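CDNA FLJ56608, highly similar to Homo sapiens chloride channel, calcium activated, family member 1 (CLCA1), mRNA (Homo sapiens, PDB 6PYO) may help mediate calcium-activated chloride conductance and regulate mucus production by goblet cells, the part here being its calcium-binding von Willebrand factor type A domain. Local coordinates at residues I8-L13 / R92-V97; I4-V9 / K100-D105; A31-L36 / K75-A80. All coordinates share one frame; numbering follows the deposited sequence.

Contact 1 (I8-L13 / R92-V97)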
loop_
_atom_site.group_PDB
_atom_site.type_symbol
_atom_site.label_atom_id
_atom_site.label_comp_id
_atom_site.label_asym_id
_atom_site.label_seq_id
_atom_site.Cartn_x
_atom_site.Cartn_y
_atom_site.Cartn_z
ATOM N N ILE A 8 11.389 3.055 -4.462
ATOM C CA ILE A 8 10.064 3.225 -5.035
ATOM C C ILE A 8 9.076 2.568 -4.089
ATOM O O ILE A 8 9.219 1.391 -3.785
ATOM C CB ILE A 8 9.934 2.585 -6.435
ATOM C CG1 ILE A 8 10.926 3.221 -7.406
ATOM C CG2 ILE A 8 8.445 2.673 -6.847
ATOM C CD1 ILE A 8 11.133 2.388 -8.646
ATOM N N VAL A 9 8.063 3.300 -3.657
ATOM C CA VAL A 9 7.118 2.800 -2.669
ATOM C C VAL A 9 5.744 3.282 -3.059
ATOM O O VAL A 9 5.581 4.442 -3.426
ATOM C CB VAL A 9 7.442 3.292 -1.231
ATOM C CG1 VAL A 9 6.642 2.500 -0.191
ATOM C CG2 VAL A 9 8.870 3.144 -0.929
ATOM N N CYS A 10 4.766 2.390 -2.992
ATOM C CA CYS A 10 3.376 2.735 -3.187
ATOM C C CYS A 10 2.612 2.311 -1.949
ATOM O O CYS A 10 2.621 1.134 -1.589
ATOM C CB CYS A 10 2.782 2.082 -4.445
ATOM S SG CYS A 10 1.251 2.988 -4.904
ATOM N N LEU A 11 2.024 3.277 -1.268
ATOM C CA LEU A 11 1.049 2.979 -0.240
ATOM C C LEU A 11 -0.215 2.459 -0.907
ATOM O O LEU A 11 -0.734 3.070 -1.856
ATOM C CB LEU A 11 0.732 4.233 0.574
ATOM C CG LEU A 11 1.580 4.561 1.765
ATOM C CD1 LEU A 11 3.046 4.431 1.300
ATOM C CD2 LEU A 11 1.296 5.926 2.334
ATOM N N VAL A 12 -0.708 1.335 -0.417
ATOM C CA VAL A 12 -1.961 0.751 -0.869
ATOM C C VAL A 12 -2.844 0.619 0.364
ATOM O O VAL A 12 -2.529 -0.135 1.299
ATOM C CB VAL A 12 -1.745 -0.584 -1.581
ATOM C CG1 VAL A 12 -3.072 -1.132 -2.054
ATOM C CG2 VAL A 12 -0.822 -0.361 -2.774
ATOM N N LEU A 13 -3.908 1.417 0.395
ATOM C CA LEU A 13 -4.606 1.719 1.635
ATOM C C LEU A 13 -6.048 1.235 1.520
ATOM O O LEU A 13 -6.799 1.721 0.670
ATOM C CB LEU A 13 -4.558 3.216 1.917
ATOM C CG LEU A 13 -3.148 3.806 1.959
ATOM C CD1 LEU A 13 -3.241 5.286 2.165
ATOM C CD2 LEU A 13 -2.329 3.153 3.045
ATOM N N ARG A 92 -2.883 -4.138 -8.252
ATOM C CA ARG A 92 -2.767 -3.885 -9.689
ATOM C C ARG A 92 -2.625 -2.396 -9.963
ATOM O O ARG A 92 -1.806 -1.975 -10.796
ATOM C CB ARG A 92 -3.992 -4.452 -10.433
ATOM C CG ARG A 92 -3.952 -5.950 -10.727
ATOM C CD ARG A 92 -5.356 -6.543 -10.965
ATOM N NE ARG A 92 -5.339 -7.986 -10.746
ATOM C CZ ARG A 92 -6.384 -8.719 -10.380
ATOM N NH1 ARG A 92 -7.568 -8.156 -10.194
ATOM N NH2 ARG A 92 -6.229 -10.024 -10.191
ATOM N N SER A 93 -3.440 -1.575 -9.291
ATOM C CA SER A 93 -3.315 -0.132 -9.480
ATOM C C SER A 93 -1.944 0.385 -9.036
ATOM O O SER A 93 -1.352 1.248 -9.691
ATOM C CB SER A 93 -4.433 0.566 -8.722
ATOM O OG SER A 93 -4.280 1.954 -8.781
ATOM N N ALA A 94 -1.415 -0.131 -7.925
ATOM C CA ALA A 94 -0.069 0.258 -7.507
ATOM C C ALA A 94 0.958 -0.059 -8.593
ATOM O O ALA A 94 1.834 0.764 -8.914
ATOM C CB ALA A 94 0.266 -0.435 -6.191
ATOM N N PHE A 95 0.863 -1.255 -9.172
ATOM C CA PHE A 95 1.799 -1.644 -10.226
ATOM C C PHE A 95 1.699 -0.705 -11.417
ATOM O O PHE A 95 2.721 -0.309 -11.996
ATOM C CB PHE A 95 1.557 -3.095 -10.675
ATOM C CG PHE A 95 1.817 -4.120 -9.600
ATOM C CD1 PHE A 95 2.557 -3.800 -8.487
ATOM C CD2 PHE A 95 1.302 -5.410 -9.707
ATOM C CE1 PHE A 95 2.793 -4.749 -7.475
ATOM C CE2 PHE A 95 1.521 -6.342 -8.717
ATOM C CZ PHE A 95 2.278 -6.010 -7.595
ATOM N N THR A 96 0.478 -0.337 -11.805
ATOM C CA THR A 96 0.313 0.653 -12.871
ATOM C C THR A 96 0.924 1.996 -12.484
ATOM O O THR A 96 1.536 2.682 -13.318
ATOM C CB THR A 96 -1.179 0.829 -13.180
ATOM O OG1 THR A 96 -1.766 -0.460 -13.360
ATOM C CG2 THR A 96 -1.384 1.650 -14.436
ATOM N N VAL A 97 0.759 2.395 -11.215
ATOM C CA VAL A 97 1.290 3.682 -10.794
ATOM C C VAL A 97 2.805 3.658 -10.925
ATOM O O VAL A 97 3.417 4.596 -11.445
ATOM C CB VAL A 97 0.832 4.008 -9.357
ATOM C CG1 VAL A 97 1.746 5.073 -8.725
ATOM C CG2 VAL A 97 -0.663 4.424 -9.348
#
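Cys10 of strand 8-14 meets Ala94 of helix 87-99 in the buried interior of the domain. The strand segment and the helix segment run roughly antiparallel, at 152°, with their axes 9.0 Å apart. The side chain of Cys10 can be followed outward. Cys10 CB lies 4.0 Å from Ala94 CB. Cys10 SG stands anti to the backbone N, chi1 -162°, which carries the sulfur over the same methyl, 3.8 Å from Ala94 CB. Cys10 SG also reaches the next turn of the helix, where Val97 CG1 is 4.4 Å away. Two residues further along the strand, Val12 offers a single branch: Val12 CG2 touches Ala94 CB at 3.6 Å. The methyl of Ala94 is therefore shared by two strand side chains that point to the same side of the sheet. The small alanine lets the helix come close, and the CA atoms of Cys10 and Ala94 are 6.1 Å apart. No hydrogen bond crosses this interface; the contact is apolar. Helix 87-99 thus lies against one face of the central sheet. Val97 also packs on Val57 and Glu60 of strand 55-63, and Val12 on Ile109 and Leu111 of strand 108-113. On the other face, Leu11 and Leu13 meet helix 24-39, so strand 8-14 is sandwiched between helices as in the Rossmann-like von Willebrand factor A fold.

Contact 2 (I4-V9 / K100-D105)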
loop_
_atom_site.group_PDB
_atom_site.type_symbol
_atom_site.label_atom_id
_atom_site.label_comp_id
_atom_site.label_asym_id
_atom_site.label_seq_id
_atom_site.Cartn_x
_atom_site.Cartn_y
_atom_site.Cartn_z
ATOM N N ILE A 4 19.151 4.095 -10.328
ATOM C CA ILE A 4 20.215 4.832 -9.668
ATOM C C ILE A 4 20.147 4.748 -8.151
ATOM O O ILE A 4 20.994 5.344 -7.488
ATOM C CB ILE A 4 20.224 6.299 -10.126
ATOM C CG1 ILE A 4 18.860 6.960 -9.880
ATOM C CG2 ILE A 4 20.554 6.373 -11.636
ATOM C CD1 ILE A 4 18.969 8.520 -9.936
ATOM N N GLY A 5 19.203 4.003 -7.589
ATOM C CA GLY A 5 19.225 3.696 -6.182
ATOM C C GLY A 5 18.257 4.454 -5.310
ATOM O O GLY A 5 18.496 4.569 -4.088
ATOM N N GLN A 6 17.179 4.976 -5.895
ATOM C CA GLN A 6 16.077 5.595 -5.167
ATOM C C GLN A 6 14.960 4.589 -4.940
ATOM O O GLN A 6 14.578 3.828 -5.841
ATOM C CB GLN A 6 15.535 6.818 -5.914
ATOM C CG GLN A 6 16.641 7.825 -6.225
ATOM C CD GLN A 6 16.318 8.672 -7.456
ATOM O OE1 GLN A 6 15.761 8.163 -8.441
ATOM N NE2 GLN A 6 16.697 9.944 -7.418
ATOM N N ARG A 7 14.512 4.546 -3.700
ATOM C CA ARG A 7 13.416 3.688 -3.303
ATOM C C ARG A 7 12.164 4.061 -4.074
ATOM O O ARG A 7 11.889 5.231 -4.277
ATOM C CB ARG A 7 13.164 3.869 -1.802
ATOM C CG ARG A 7 12.050 2.981 -1.226
ATOM C CD ARG A 7 11.927 3.230 0.269
ATOM N NE ARG A 7 11.443 2.067 0.983
ATOM C CZ ARG A 7 11.208 2.058 2.283
ATOM N NH1 ARG A 7 11.379 3.170 2.978
ATOM N NH2 ARG A 7 10.771 0.976 2.884
ATOM N N ILE A 8 11.389 3.055 -4.462
ATOM C CA ILE A 8 10.064 3.225 -5.035
ATOM C C ILE A 8 9.076 2.568 -4.089
ATOM O O ILE A 8 9.219 1.391 -3.785
ATOM C CB ILE A 8 9.934 2.585 -6.435
ATOM C CG1 ILE A 8 10.926 3.221 -7.406
ATOM C CG2 ILE A 8 8.445 2.673 -6.847
ATOM C CD1 ILE A 8 11.133 2.388 -8.646
ATOM N N VAL A 9 8.063 3.300 -3.657
ATOM C CA VAL A 9 7.118 2.800 -2.669
ATOM C C VAL A 9 5.744 3.282 -3.059
ATOM O O VAL A 9 5.581 4.442 -3.426
ATOM C CB VAL A 9 7.442 3.292 -1.231
ATOM C CG1 VAL A 9 6.642 2.500 -0.191
ATOM C CG2 VAL A 9 8.870 3.144 -0.929
ATOM N N LYS A 100 4.264 3.620 -14.525
ATOM C CA LYS A 100 4.280 4.835 -15.341
ATOM C C LYS A 100 5.692 5.397 -15.481
ATOM O O LYS A 100 5.940 6.210 -16.378
ATOM C CB LYS A 100 3.358 5.920 -14.780
ATOM C CG LYS A 100 1.872 5.510 -14.800
ATOM C CD LYS A 100 0.975 6.683 -15.143
ATOM C CE LYS A 100 -0.443 6.518 -14.584
ATOM N NZ LYS A 100 -1.214 5.424 -15.227
ATOM N N LYS A 101 6.629 4.992 -14.604
ATOM C CA LYS A 101 7.981 5.550 -14.589
ATOM C C LYS A 101 9.050 4.476 -14.533
ATOM O O LYS A 101 10.129 4.650 -15.120
ATOM C CB LYS A 101 8.181 6.506 -13.379
ATOM C CG LYS A 101 7.489 7.866 -13.488
ATOM C CD LYS A 101 8.486 8.948 -13.932
ATOM C CE LYS A 101 9.155 9.654 -12.740
ATOM N NZ LYS A 101 10.447 10.355 -13.072
ATOM N N TYR A 102 8.785 3.378 -13.837
ATOM C CA TYR A 102 9.823 2.457 -13.404
ATOM C C TYR A 102 9.319 1.023 -13.440
ATOM O O TYR A 102 8.113 0.772 -13.327
ATOM C CB TYR A 102 10.283 2.799 -11.979
ATOM C CG TYR A 102 10.862 4.197 -11.849
ATOM C CD1 TYR A 102 12.052 4.539 -12.494
ATOM C CD2 TYR A 102 10.247 5.167 -11.064
ATOM C CE1 TYR A 102 12.599 5.817 -12.378
ATOM C CE2 TYR A 102 10.777 6.444 -10.949
ATOM C CZ TYR A 102 11.946 6.769 -11.611
ATOM O OH TYR A 102 12.467 8.051 -11.484
ATOM N N PRO A 103 10.230 0.060 -13.547
ATOM C CA PRO A 103 9.859 -1.334 -13.263
ATOM C C PRO A 103 9.446 -1.532 -11.812
ATOM O O PRO A 103 9.808 -0.769 -10.912
ATOM C CB PRO A 103 11.135 -2.127 -13.573
ATOM C CG PRO A 103 12.198 -1.111 -13.988
ATOM C CD PRO A 103 11.689 0.255 -13.670
ATOM N N THR A 104 8.669 -2.595 -11.589
ATOM C CA THR A 104 8.221 -2.947 -10.252
ATOM C C THR A 104 9.208 -3.850 -9.522
ATOM O O THR A 104 9.184 -3.903 -8.287
ATOM C CB THR A 104 6.851 -3.633 -10.318
ATOM O OG1 THR A 104 6.847 -4.600 -11.382
ATOM C CG2 THR A 104 5.765 -2.619 -10.575
ATOM N N ASP A 105 10.104 -4.516 -10.236
ATOM C CA ASP A 105 11.091 -5.390 -9.577
ATOM C C ASP A 105 11.972 -4.587 -8.616
ATOM O O ASP A 105 12.712 -3.692 -9.028
ATOM C CB ASP A 105 11.954 -6.102 -10.625
ATOM C CG ASP A 105 12.528 -7.462 -10.128
ATOM O OD1 ASP A 105 12.783 -7.648 -8.901
ATOM O OD2 ASP A 105 12.738 -8.354 -10.989
#
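The entry to the first strand of the von Willebrand factor A fold packs here against the loop that joins helix 87-99 to strand 108-113. Ile8, the first residue of strand 8-14, carries the contact together with Tyr102 of the loop. The CD1 methyl of Ile8 does most of the touching. Ile8 CD1 lies 3.5 Å from Tyr102 CB, so it sits at the root of the aromatic side chain and approaches the ring obliquely. Further back along the isoleucine, Ile8 CG1 is 4.2 Å from Tyr102 CD2. Ile8 CG1 is anti to the carbonyl carbon (chi1 -60°) and CD1 continues the chain extended (chi2 163°), which brings that methyl against Tyr102 CB. Within the loop, Lys101 CB lies over one face of the Tyr102 ring, 3.3 Å above its plane and displaced toward the rim. The ring also meets Trp45, with the planes at about 55°, and Lys101 makes a cation-pi contact with that tryptophan. Gln6 borders the tyrosine more loosely: its OE1 is hydrogen-bonded to Thr2 OG1 and Trp45 NE1, and does not bond the tyrosine hydroxyl. Ile8 is buried, and Ile98 of helix 87-99 packs on it as well. The contact thus ties the start of the central strand to the loop leading into its neighbour in the sheet. Pro103 O is buried by the contact and has no hydrogen-bonding partner in the model; its nearest atom across the contact is Ile8 CD1, 4.1 Å away.

Contact 3 (A31-L36 / K75-A80)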
loop_
_atom_site.group_PDB
_atom_site.type_symbol
_atom_site.label_atom_id
_atom_site.label_comp_id
_atom_site.label_asym_id
_atom_site.label_seq_id
_atom_site.Cartn_x
_atom_site.Cartn_y
_atom_site.Cartn_z
ATOM N N ALA A 31 -0.437 4.909 10.943
ATOM C CA ALA A 31 0.683 4.230 10.302
ATOM C C ALA A 31 1.118 4.970 9.041
ATOM O O ALA A 31 2.325 5.151 8.803
ATOM C CB ALA A 31 0.313 2.783 9.975
ATOM N N GLY A 32 0.142 5.385 8.212
ATOM C CA GLY A 32 0.452 6.152 7.016
ATOM C C GLY A 32 1.124 7.478 7.328
ATOM O O GLY A 32 2.055 7.885 6.640
ATOM N N GLN A 33 0.685 8.153 8.390
ATOM C CA GLN A 33 1.291 9.430 8.743
ATOM C C GLN A 33 2.711 9.242 9.228
ATOM O O GLN A 33 3.604 9.978 8.823
ATOM C CB GLN A 33 0.483 10.159 9.804
ATOM C CG GLN A 33 -0.610 11.022 9.201
ATOM C CD GLN A 33 -1.211 11.976 10.197
ATOM O OE1 GLN A 33 -0.490 12.655 10.932
ATOM N NE2 GLN A 33 -2.548 12.037 10.231
ATOM N N LEU A 34 2.939 8.260 10.095
ATOM C CA LEU A 34 4.291 7.949 10.515
ATOM C C LEU A 34 5.182 7.648 9.327
ATOM O O LEU A 34 6.291 8.198 9.200
ATOM C CB LEU A 34 4.282 6.763 11.465
ATOM C CG LEU A 34 5.594 6.554 12.192
ATOM C CD1 LEU A 34 5.656 7.598 13.310
ATOM C CD2 LEU A 34 5.711 5.155 12.716
ATOM N N PHE A 35 4.725 6.767 8.441
ATOM C CA PHE A 35 5.544 6.452 7.284
ATOM C C PHE A 35 5.856 7.690 6.464
ATOM O O PHE A 35 7.011 7.916 6.081
ATOM C CB PHE A 35 4.870 5.426 6.412
ATOM C CG PHE A 35 5.718 4.962 5.297
ATOM C CD1 PHE A 35 6.816 4.123 5.530
ATOM C CD2 PHE A 35 5.421 5.328 4.009
ATOM C CE1 PHE A 35 7.595 3.680 4.495
ATOM C CE2 PHE A 35 6.198 4.881 2.963
ATOM C CZ PHE A 35 7.286 4.070 3.202
ATOM N N LEU A 36 4.828 8.485 6.159
ATOM C CA LEU A 36 4.987 9.608 5.229
ATOM C C LEU A 36 5.759 10.765 5.849
ATOM O O LEU A 36 6.597 11.382 5.188
ATOM C CB LEU A 36 3.611 10.092 4.750
ATOM C CG LEU A 36 2.851 9.125 3.850
ATOM C CD1 LEU A 36 1.453 9.625 3.524
ATOM C CD2 LEU A 36 3.665 8.931 2.567
ATOM N N LYS A 75 -2.029 14.427 3.533
ATOM C CA LYS A 75 -3.381 14.980 3.441
ATOM C C LYS A 75 -4.313 14.110 2.606
ATOM O O LYS A 75 -5.531 14.295 2.683
ATOM C CB LYS A 75 -3.307 16.419 2.889
ATOM C CG LYS A 75 -2.825 17.435 3.951
ATOM C CD LYS A 75 -2.438 18.798 3.372
ATOM C CE LYS A 75 -2.037 19.778 4.485
ATOM N NZ LYS A 75 -1.286 20.980 3.990
ATOM N N ARG A 76 -3.790 13.145 1.848
ATOM C CA ARG A 76 -4.624 12.284 1.025
ATOM C C ARG A 76 -4.916 10.936 1.661
ATOM O O ARG A 76 -5.453 10.054 0.979
ATOM C CB ARG A 76 -3.988 12.069 -0.349
ATOM C CG ARG A 76 -3.658 13.366 -0.988
ATOM C CD ARG A 76 -3.176 13.274 -2.419
ATOM N NE ARG A 76 -2.905 14.640 -2.874
ATOM C CZ ARG A 76 -2.330 14.975 -4.022
ATOM N NH1 ARG A 76 -1.956 14.046 -4.880
ATOM N NH2 ARG A 76 -2.127 16.250 -4.306
ATOM N N LEU A 77 -4.543 10.738 2.919
ATOM C CA LEU A 77 -4.903 9.516 3.595
ATOM C C LEU A 77 -6.425 9.455 3.738
ATOM O O LEU A 77 -7.061 10.496 3.898
ATOM C CB LEU A 77 -4.211 9.450 4.967
ATOM C CG LEU A 77 -2.670 9.356 4.946
ATOM C CD1 LEU A 77 -2.086 9.581 6.346
ATOM C CD2 LEU A 77 -2.209 8.011 4.398
ATOM N N PRO A 78 -7.032 8.264 3.653
ATOM C CA PRO A 78 -8.507 8.186 3.580
ATOM C C PRO A 78 -9.186 8.733 4.825
ATOM O O PRO A 78 -8.870 8.355 5.947
ATOM C CB PRO A 78 -8.802 6.689 3.417
ATOM C CG PRO A 78 -7.457 5.979 3.351
ATOM C CD PRO A 78 -6.369 6.953 3.704
ATOM N N ALA A 79 -10.161 9.602 4.611
ATOM C CA ALA A 79 -10.952 10.133 5.716
ATOM C C ALA A 79 -12.079 9.190 6.147
ATOM O O ALA A 79 -12.524 9.248 7.302
ATOM C CB ALA A 79 -11.533 11.486 5.310
ATOM N N ALA A 80 -12.537 8.301 5.269
ATOM C CA ALA A 80 -13.726 7.525 5.600
ATOM C C ALA A 80 -13.667 6.142 4.962
ATOM O O ALA A 80 -13.008 5.921 3.943
ATOM C CB ALA A 80 -14.997 8.258 5.154
#
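The CB of Leu77 points toward helix 24-39; CG anti to the carbonyl carbon (chi1 -65°) and an extended chi2 (169°) set both methyls against it. Leu36 has the same first torsion, chi1 -68°, and its side chain slides past that of Leu77 in the opposite direction. The methyls divide the work. Leu77 CD1 lies 3.5 Å from Gln33 CG and 3.7 Å from Gln33 N. Leu77 CD2 meets Leu36 CD1 at 4.1 Å and Gly32 CA at 4.2 Å. Gly32 matters because a CB there would clash with Leu77 CD2. Gln33 crosses Leu77 obliquely and touches it through its aliphatic part. Leu77 also reaches Leu13 of strand 8-14 and Asn29 of the helix, so the loop after helix 67-74 is fastened beside helix 24-39 on one side of the sheet. Replacing Leu77 with an alanine would probably open a gap beside Gly32 and take away the methyls that Leu36 CD1 and Gln33 CG pack on across this contact. No hydrogen bond joins the two segments, so van der Waals packing of the Leu77 methyls holds them here; about one turn back, Asn29 ND2 of the same helix bonds Pro78 O.

From the N terminus, the chain passes through residues 4-9 into strand 8-14, and contacts 1 and 2 share Ile8 and Val9. The chain then forms helix 24-39 and, after two strands and helix 67-74, returns to it at contact 3. The loop closed by contact 3 is nested inside the one closed by contact 1, where helix 87-99 packs on strand 8-14. Contact 2 starts from the same stretch and closes a little later, at residues 100-105; contact 3 lies inside its loop too. Contacts 1 and 2 touch through Phe95 and Thr104. Contact 2 joins a loop to the strand's start, and contact 3 ties another to helix 24-39, on the other face, meeting Leu11 and Leu13.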